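Local atomic coordinates of uncharacterized protein (Neisseria gonorrhoeae, PDB entry 5V77), a protein that is of unknown function but belongs to the NGO_1070-like family and folds as a small, all-beta antiparallel protein that assembles as a pair of subunits. Residues A[22-25]-A[30-33]; A[79-84]-A[90-95]. One frame throughout, in Å; residues are numbered along the deposited sequence.

Contact 1: A[22-25]-A[30-33]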
ATOM      1  N   ILE A  22      -3.519  -7.104   0.288  1.00 21.12           N
ATOM      2  CA  ILE A  22      -2.913  -6.215  -0.700  1.00 22.24           C
ATOM      3  C   ILE A  22      -1.428  -6.523  -0.665  1.00 22.71           C
ATOM      4  O   ILE A  22      -0.792  -6.347   0.375  1.00 25.41           O
ATOM      5  CB  ILE A  22      -3.158  -4.730  -0.374  1.00 24.91           C
ATOM      6  CG1 ILE A  22      -4.665  -4.414  -0.353  1.00 24.64           C
ATOM      7  CG2 ILE A  22      -2.433  -3.847  -1.379  1.00 24.13           C
ATOM      8  CD1 ILE A  22      -4.962  -3.015   0.163  1.00 27.94           C
ATOM      9  N   ILE A  23      -0.884  -7.037  -1.763  1.00 18.15           N
ATOM     10  CA  ILE A  23       0.432  -7.679  -1.742  1.00 19.81           C
ATOM     11  C   ILE A  23       1.321  -7.070  -2.813  1.00 24.79           C
ATOM     12  O   ILE A  23       0.954  -7.060  -3.989  1.00 18.67           O
ATOM     13  CB  ILE A  23       0.302  -9.194  -1.971  1.00 22.86           C
ATOM     14  CG1 ILE A  23      -0.579  -9.805  -0.870  1.00 26.37           C
ATOM     15  CG2 ILE A  23       1.670  -9.845  -2.069  1.00 26.27           C
ATOM     16  CD1 ILE A  23       0.045  -9.728   0.518  1.00 31.00           C
ATOM     17  N   PHE A  24       2.523  -6.638  -2.425  1.00 22.47           N
ATOM     18  CA  PHE A  24       3.527  -6.233  -3.408  1.00 21.16           C
ATOM     19  C   PHE A  24       4.209  -7.460  -4.013  1.00 28.11           C
ATOM     20  O   PHE A  24       4.547  -8.404  -3.292  1.00 24.44           O
ATOM     21  CB  PHE A  24       4.600  -5.357  -2.738  1.00 22.91           C
ATOM     22  CG  PHE A  24       4.193  -3.925  -2.539  1.00 22.12           C
ATOM     23  CD1 PHE A  24       4.340  -3.003  -3.570  1.00 26.54           C
ATOM     24  CD2 PHE A  24       3.701  -3.489  -1.320  1.00 22.38           C
ATOM     25  CE1 PHE A  24       3.976  -1.675  -3.389  1.00 24.64           C
ATOM     26  CE2 PHE A  24       3.329  -2.162  -1.136  1.00 31.58           C
ATOM     27  CZ  PHE A  24       3.478  -1.255  -2.177  1.00 23.89           C
ATOM     28  N   SER A  25       4.479  -7.419  -5.325  1.00 21.24           N
ATOM     29  CA  SER A  25       5.271  -8.450  -6.001  1.00 24.78           C
ATOM     30  C   SER A  25       6.091  -7.819  -7.119  1.00 24.18           C
ATOM     31  O   SER A  25       6.045  -6.610  -7.345  1.00 21.83           O
ATOM     32  CB  SER A  25       4.408  -9.597  -6.563  1.00 33.99           C
ATOM     33  OG  SER A  25       3.573  -9.181  -7.635  1.00 31.08           O
ATOM     34  N   THR A  30       4.462  -4.369  -8.716  1.00 20.54           N
ATOM     35  CA  THR A  30       3.115  -4.881  -8.913  1.00 19.93           C
ATOM     36  C   THR A  30       2.411  -4.960  -7.573  1.00 20.48           C
ATOM     37  O   THR A  30       3.023  -5.342  -6.559  1.00 20.66           O
ATOM     38  CB  THR A  30       3.140  -6.264  -9.568  1.00 21.95           C
ATOM     39  OG1 THR A  30       3.696  -6.135 -10.869  1.00 23.45           O
ATOM     40  CG2 THR A  30       1.720  -6.857  -9.677  1.00 25.96           C
ATOM     41  N   LEU A  31       1.133  -4.581  -7.572  1.00 18.42           N
ATOM     42  CA  LEU A  31       0.248  -4.771  -6.430  1.00 17.72           C
ATOM     43  C   LEU A  31      -0.870  -5.720  -6.821  1.00 20.09           C
ATOM     44  O   LEU A  31      -1.521  -5.527  -7.861  1.00 21.33           O
ATOM     45  CB  LEU A  31      -0.358  -3.445  -5.961  1.00 21.01           C
ATOM     46  CG  LEU A  31       0.538  -2.609  -5.041  1.00 25.11           C
ATOM     47  CD1 LEU A  31      -0.062  -1.235  -4.908  1.00 29.45           C
ATOM     48  CD2 LEU A  31       0.639  -3.290  -3.669  1.00 22.89           C
ATOM     49  N   THR A  32      -1.118  -6.724  -5.983  1.00 18.52           N
ATOM     50  CA  THR A  32      -2.227  -7.642  -6.221  1.00 18.46           C
ATOM     51  C   THR A  32      -3.186  -7.561  -5.047  1.00 19.06           C
ATOM     52  O   THR A  32      -2.775  -7.658  -3.880  1.00 21.24           O
ATOM     53  CB  THR A  32      -1.739  -9.081  -6.429  1.00 19.19           C
ATOM     54  OG1 THR A  32      -0.812  -9.103  -7.525  1.00 20.62           O
ATOM     55  CG2 THR A  32      -2.924 -10.026  -6.770  1.00 20.30           C
ATOM     56  N   LEU A  33      -4.455  -7.368  -5.365  1.00 18.12           N
ATOM     57  CA  LEU A  33      -5.531  -7.344  -4.388  1.00 19.44           C
ATOM     58  C   LEU A  33      -6.290  -8.653  -4.514  1.00 20.37           C
ATOM     59  O   LEU A  33      -6.660  -9.033  -5.625  1.00 18.94           O
ATOM     60  CB  LEU A  33      -6.463  -6.156  -4.646  1.00 21.42           C
ATOM     61  CG  LEU A  33      -6.046  -4.784  -4.111  1.00 22.97           C
ATOM     62  CD1 LEU A  33      -4.725  -4.330  -4.725  1.00 25.79           C
ATOM     63  CD2 LEU A  33      -7.128  -3.750  -4.416  1.00 23.79           C
TER
HETATM   64  O   HOH W   1       1.482  -8.815  -6.219  1.00 24.98           O
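Ile23 and Thr32 face each other as a hydrogen-bonded antiparallel pair, and each uses both its N-H and its C=O on the other. Ile23 N donates a hydrogen bond to Thr32 O at 2.9 Å, and Thr32 N donates one to Ile23 O. At the next hydrogen-bonded pair toward the turn, Ser25 N reaches Thr30 O at 2.8 Å, while the return bond from Thr30 N to Ser25 O is longer, 3.1 Å, and more bent, with 146° at the hydrogen. Ile23 O has further partners: a water donates to it, and the CA-H of Leu31 approaches it as well. The same water also bonds to the hydroxyls of Ser25 and Thr32, lying 2.6 Å from Ser25 OG, and so joins three polar groups that do not bond one another. Ser25 OG, set between its own backbone N and carbonyl carbon (chi1 67°), is brought over Thr30 CB. The hydroxyl of Thr30 is occupied separately, by the carboxylate of Asp26 in the turn.

The other side of the two strands is apolar. Leu31 sends its CD2 methyl over the centre of the Phe24 ring, 3.5 Å from the centroid and only 4° off the ring normal, a CH-pi contact. That methyl also meets Ile22 CG2 at 3.9 Å, and Ile22 CG1 lies alongside Leu33 CG. Phe73 of the second subunit packs edge-to-face with the Phe24 ring, and Ile22 and Phe24 of that subunit pack on Phe24 and Ile22 here. The chemistry is thus divided by face: hydroxyls and a shared water supplement the backbone bonding on the Ile23, Ser25, Thr30 and Thr32 side, whereas the Ile22, Phe24, Leu31 and Leu33 side offers hydrocarbon suited to both core and dimer interface.

Contact 2: A[79-84]-A[90-95]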
ATOM      1  N   GLU A  79     -18.686  -2.778  -5.266  1.00 37.18           N
ATOM      2  CA  GLU A  79     -18.158  -2.817  -6.628  1.00 35.64           C
ATOM      3  C   GLU A  79     -16.899  -1.966  -6.674  1.00 33.99           C
ATOM      4  O   GLU A  79     -16.662  -1.137  -5.794  1.00 34.64           O
ATOM      5  CB  GLU A  79     -19.178  -2.307  -7.650  1.00 41.27           C
ATOM      6  CG  GLU A  79     -19.490  -0.834  -7.489  1.00 42.71           C
ATOM      7  CD  GLU A  79     -20.704  -0.410  -8.292  1.00 55.26           C
ATOM      8  OE1 GLU A  79     -21.069  -1.124  -9.254  1.00 58.96           O
ATOM      9  OE2 GLU A  79     -21.294   0.637  -7.949  1.00 56.06           O
ATOM     10  N   ILE A  80     -16.097  -2.182  -7.712  1.00 29.31           N
ATOM     11  CA  ILE A  80     -14.816  -1.505  -7.900  1.00 33.18           C
ATOM     12  C   ILE A  80     -14.861  -0.767  -9.235  1.00 33.24           C
ATOM     13  O   ILE A  80     -15.176  -1.365 -10.270  1.00 35.63           O
ATOM     14  CB  ILE A  80     -13.643  -2.504  -7.847  1.00 29.15           C
ATOM     15  CG1 ILE A  80     -13.596  -3.139  -6.454  1.00 28.23           C
ATOM     16  CG2 ILE A  80     -12.303  -1.804  -8.190  1.00 28.43           C
ATOM     17  CD1 ILE A  80     -12.599  -4.266  -6.302  1.00 33.94           C
ATOM     18  N   GLU A  81     -14.576   0.535  -9.202  1.00 29.74           N
ATOM     19  CA  GLU A  81     -14.574   1.353 -10.409  1.00 29.46           C
ATOM     20  C   GLU A  81     -13.252   1.180 -11.140  1.00 33.59           C
ATOM     21  O   GLU A  81     -12.188   1.333 -10.539  1.00 32.40           O
ATOM     22  CB  GLU A  81     -14.766   2.826 -10.058  1.00 41.82           C
ATOM     23  CG  GLU A  81     -15.956   3.126  -9.182  1.00 58.05           C
ATOM     24  CD  GLU A  81     -15.792   4.440  -8.440  1.00 81.54           C
ATOM     25  OE1 GLU A  81     -15.857   4.435  -7.192  1.00 88.93           O
ATOM     26  OE2 GLU A  81     -15.570   5.475  -9.104  1.00 87.98           O
ATOM     27  N   LEU A  82     -13.312   0.877 -12.434  1.00 29.53           N
ATOM     28  CA  LEU A  82     -12.112   0.709 -13.247  1.00 29.01           C
ATOM     29  C   LEU A  82     -12.136   1.738 -14.369  1.00 32.21           C
ATOM     30  O   LEU A  82     -13.113   1.810 -15.128  1.00 38.46           O
ATOM     31  CB  LEU A  82     -12.020  -0.711 -13.813  1.00 33.95           C
ATOM     32  CG  LEU A  82     -10.893  -1.000 -14.818  1.00 40.53           C
ATOM     33  CD1 LEU A  82      -9.520  -0.813 -14.201  1.00 36.47           C
ATOM     34  CD2 LEU A  82     -11.021  -2.401 -15.389  1.00 42.30           C
ATOM     35  N   TYR A  83     -11.081   2.545 -14.450  1.00 32.64           N
ATOM     36  CA  TYR A  83     -10.930   3.579 -15.468  1.00 35.80           C
ATOM     37  C   TYR A  83      -9.748   3.226 -16.357  1.00 40.75           C
ATOM     38  O   TYR A  83      -8.671   2.893 -15.852  1.00 36.42           O
ATOM     39  CB  TYR A  83     -10.691   4.955 -14.839  1.00 40.42           C
ATOM     40  CG  TYR A  83     -11.787   5.425 -13.915  1.00 45.62           C
ATOM     41  CD1 TYR A  83     -12.747   6.335 -14.348  1.00 50.09           C
ATOM     42  CD2 TYR A  83     -11.863   4.965 -12.609  1.00 46.01           C
ATOM     43  CE1 TYR A  83     -13.753   6.770 -13.499  1.00 55.75           C
ATOM     44  CE2 TYR A  83     -12.867   5.391 -11.755  1.00 49.25           C
ATOM     45  CZ  TYR A  83     -13.805   6.289 -12.204  1.00 53.61           C
ATOM     46  OH  TYR A  83     -14.793   6.706 -11.346  1.00 59.86           O
ATOM     47  N   LYS A  84      -9.926   3.322 -17.672  1.00 35.43           N
ATOM     48  CA  LYS A  84      -8.838   3.022 -18.598  1.00 39.37           C
ATOM     49  C   LYS A  84      -8.493   4.277 -19.379  1.00 44.18           C
ATOM     50  O   LYS A  84      -9.341   4.817 -20.095  1.00 45.75           O
ATOM     51  CB  LYS A  84      -9.206   1.879 -19.546  1.00 47.29           C
ATOM     52  CG  LYS A  84      -8.019   1.365 -20.347  1.00 50.98           C
ATOM     53  CD  LYS A  84      -8.391   0.147 -21.180  1.00 63.07           C
ATOM     54  CE  LYS A  84      -7.149  -0.533 -21.742  1.00 59.27           C
ATOM     55  NZ  LYS A  84      -6.340   0.393 -22.577  1.00 58.44           N
ATOM     56  N   GLU A  90      -6.769   2.851 -13.686  1.00 28.95           N
ATOM     57  CA  GLU A  90      -6.937   3.175 -12.276  1.00 24.36           C
ATOM     58  C   GLU A  90      -8.142   2.425 -11.731  1.00 25.74           C
ATOM     59  O   GLU A  90      -9.184   2.369 -12.388  1.00 30.58           O
ATOM     60  CB  GLU A  90      -7.126   4.690 -12.083  1.00 29.79           C
ATOM     61  CG  GLU A  90      -7.192   5.132 -10.622  1.00 30.96           C
ATOM     62  CD  GLU A  90      -7.445   6.619 -10.483  1.00 41.48           C
ATOM     63  OE1 GLU A  90      -7.561   7.288 -11.520  1.00 47.55           O
ATOM     64  OE2 GLU A  90      -7.520   7.121  -9.341  1.00 45.21           O
ATOM     65  N   ILE A  91      -8.007   1.850 -10.532  1.00 26.87           N
ATOM     66  CA  ILE A  91      -9.161   1.330  -9.809  1.00 27.32           C
ATOM     67  C   ILE A  91      -9.425   2.242  -8.623  1.00 26.25           C
ATOM     68  O   ILE A  91      -8.490   2.773  -8.010  1.00 27.00           O
ATOM     69  CB  ILE A  91      -8.995  -0.131  -9.345  1.00 28.72           C
ATOM     70  CG1 ILE A  91      -7.674  -0.346  -8.603  1.00 26.06           C
ATOM     71  CG2 ILE A  91      -9.137  -1.094 -10.520  1.00 27.22           C
ATOM     72  CD1 ILE A  91      -7.644  -1.679  -7.877  1.00 32.35           C
ATOM     73  N   ILE A  92     -10.700   2.424  -8.303  1.00 30.19           N
ATOM     74  CA  ILE A  92     -11.106   3.192  -7.135  1.00 33.33           C
ATOM     75  C   ILE A  92     -12.056   2.343  -6.310  1.00 30.55           C
ATOM     76  O   ILE A  92     -13.051   1.827  -6.831  1.00 32.70           O
ATOM     77  CB  ILE A  92     -11.760   4.527  -7.519  1.00 36.46           C
ATOM     78  CG1 ILE A  92     -10.754   5.390  -8.276  1.00 38.19           C
ATOM     79  CG2 ILE A  92     -12.242   5.251  -6.259  1.00 34.99           C
ATOM     80  CD1 ILE A  92     -11.299   6.736  -8.676  1.00 45.15           C
ATOM     81  N   ILE A  93     -11.732   2.177  -5.031  1.00 31.21           N
ATOM     82  CA  ILE A  93     -12.597   1.513  -4.066  1.00 30.40           C
ATOM     83  C   ILE A  93     -13.046   2.575  -3.078  1.00 33.63           C
ATOM     84  O   ILE A  93     -12.208   3.216  -2.439  1.00 34.74           O
ATOM     85  CB  ILE A  93     -11.863   0.374  -3.343  1.00 30.85           C
ATOM     86  CG1 ILE A  93     -11.428  -0.713  -4.341  1.00 31.77           C
ATOM     87  CG2 ILE A  93     -12.733  -0.180  -2.216  1.00 32.22           C
ATOM     88  CD1 ILE A  93     -10.417  -1.690  -3.769  1.00 29.15           C
ATOM     89  N   ASP A  94     -14.352   2.777  -2.952  1.00 33.25           N
ATOM     90  CA  ASP A  94     -14.872   3.824  -2.069  1.00 34.91           C
ATOM     91  C   ASP A  94     -15.934   3.192  -1.174  1.00 36.15           C
ATOM     92  O   ASP A  94     -17.085   3.047  -1.585  1.00 38.52           O
ATOM     93  CB  ASP A  94     -15.418   4.994  -2.879  1.00 46.27           C
ATOM     94  CG  ASP A  94     -15.758   6.206  -2.019  1.00 55.34           C
ATOM     95  OD1 ASP A  94     -15.957   6.058  -0.793  1.00 51.31           O
ATOM     96  OD2 ASP A  94     -15.837   7.317  -2.582  1.00 55.86           O
ATOM     97  N   VAL A  95     -15.539   2.797   0.038  1.00 38.66           N
ATOM     98  CA  VAL A  95     -16.454   2.190   1.004  1.00 39.39           C
ATOM     99  C   VAL A  95     -16.247   2.836   2.367  1.00 46.36           C
ATOM    100  O   VAL A  95     -16.123   2.153   3.392  1.00 44.23           O
ATOM    101  CB  VAL A  95     -16.257   0.666   1.080  1.00 37.62           C
ATOM    102  CG1 VAL A  95     -16.694   0.030  -0.220  1.00 37.98           C
ATOM    103  CG2 VAL A  95     -14.800   0.322   1.357  1.00 40.05           C
TER
HETATM  104  O   HOH W   2     -16.199   1.303  -4.661  1.00 38.84           O
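Tyr83 meets the end of Ile92 through one ring carbon, CE2, 3.7 Å from Ile92 CD1, while Glu90 O sits at the ring's edge near its plane. That carbonyl oxygen also accepts a hydrogen bond from Tyr83 N at 2.8 Å, nearly straight, with 172° at the hydrogen. On the same face Glu81 crosses Ile92, its OE1 coming within 3.8 Å of Ile92 CG2. The opposite face is hydrocarbon throughout. Leu82 CD1 meets Ile91 CG2 at 3.7 Å; Ile80 lies side by side with both Ile91 and Ile93, its CG2 branch serving the first and its CG1 branch the second. In Ile91 the CG1 arm falls between backbone N and carbonyl carbon (chi1 50°), which leaves CG2 on the side of Leu82.

These side chains are positioned by a second layer of bonds. Tyr83 OH donates to Glu81 OE2 at 2.7 Å, nearly along the C-O axis of the carboxylate oxygen, a link between alternate residues of one strand that fixes ring and carboxylate together beside Ile92. Beneath them, Glu81 and Ile92 exchange a pair of backbone bonds, and Glu90 N closes the Tyr83 pair. Past Glu81 and Ile92 the direct backbone bonding ends, and a water takes over, donating to Glu79 O at 2.7 Å and accepting from Asp94 N.

Further out, backbone bonds tie Ile80 and Leu82 to strand 9-13, and Ile91 and Ile93 to strand 98-103, while Ile47 and Cys49 of strand 43-58 pack on Ile91. This is the pattern of a beta hairpin set inside a larger, curled antiparallel sheet, with one face turned to an aliphatic core and the other mixing the polar and aromatic groups of Glu81, Tyr83 and Glu90 with Ile92.

Contacts 1 and 2 belong to two hairpins of one curled antiparallel sheet, their centres about 16 Å apart on opposite sides of the chain's centre. Along the sequence they come in series: strands 17-25 and 30-37 form the first hairpin, strand 43-58 follows, and strands 75-84 and 89-94 form the second. Strands 17-25 and 75-84 are also neighbours in the sheet, which connects the hairpins through backbone pairing. The curl of the sheet probably brings their apolar faces together; Leu33 CD2 lies 3.9 Å from Ile93 CD1. The two hairpins thus share one core, while only contact 1 also meets the second subunit.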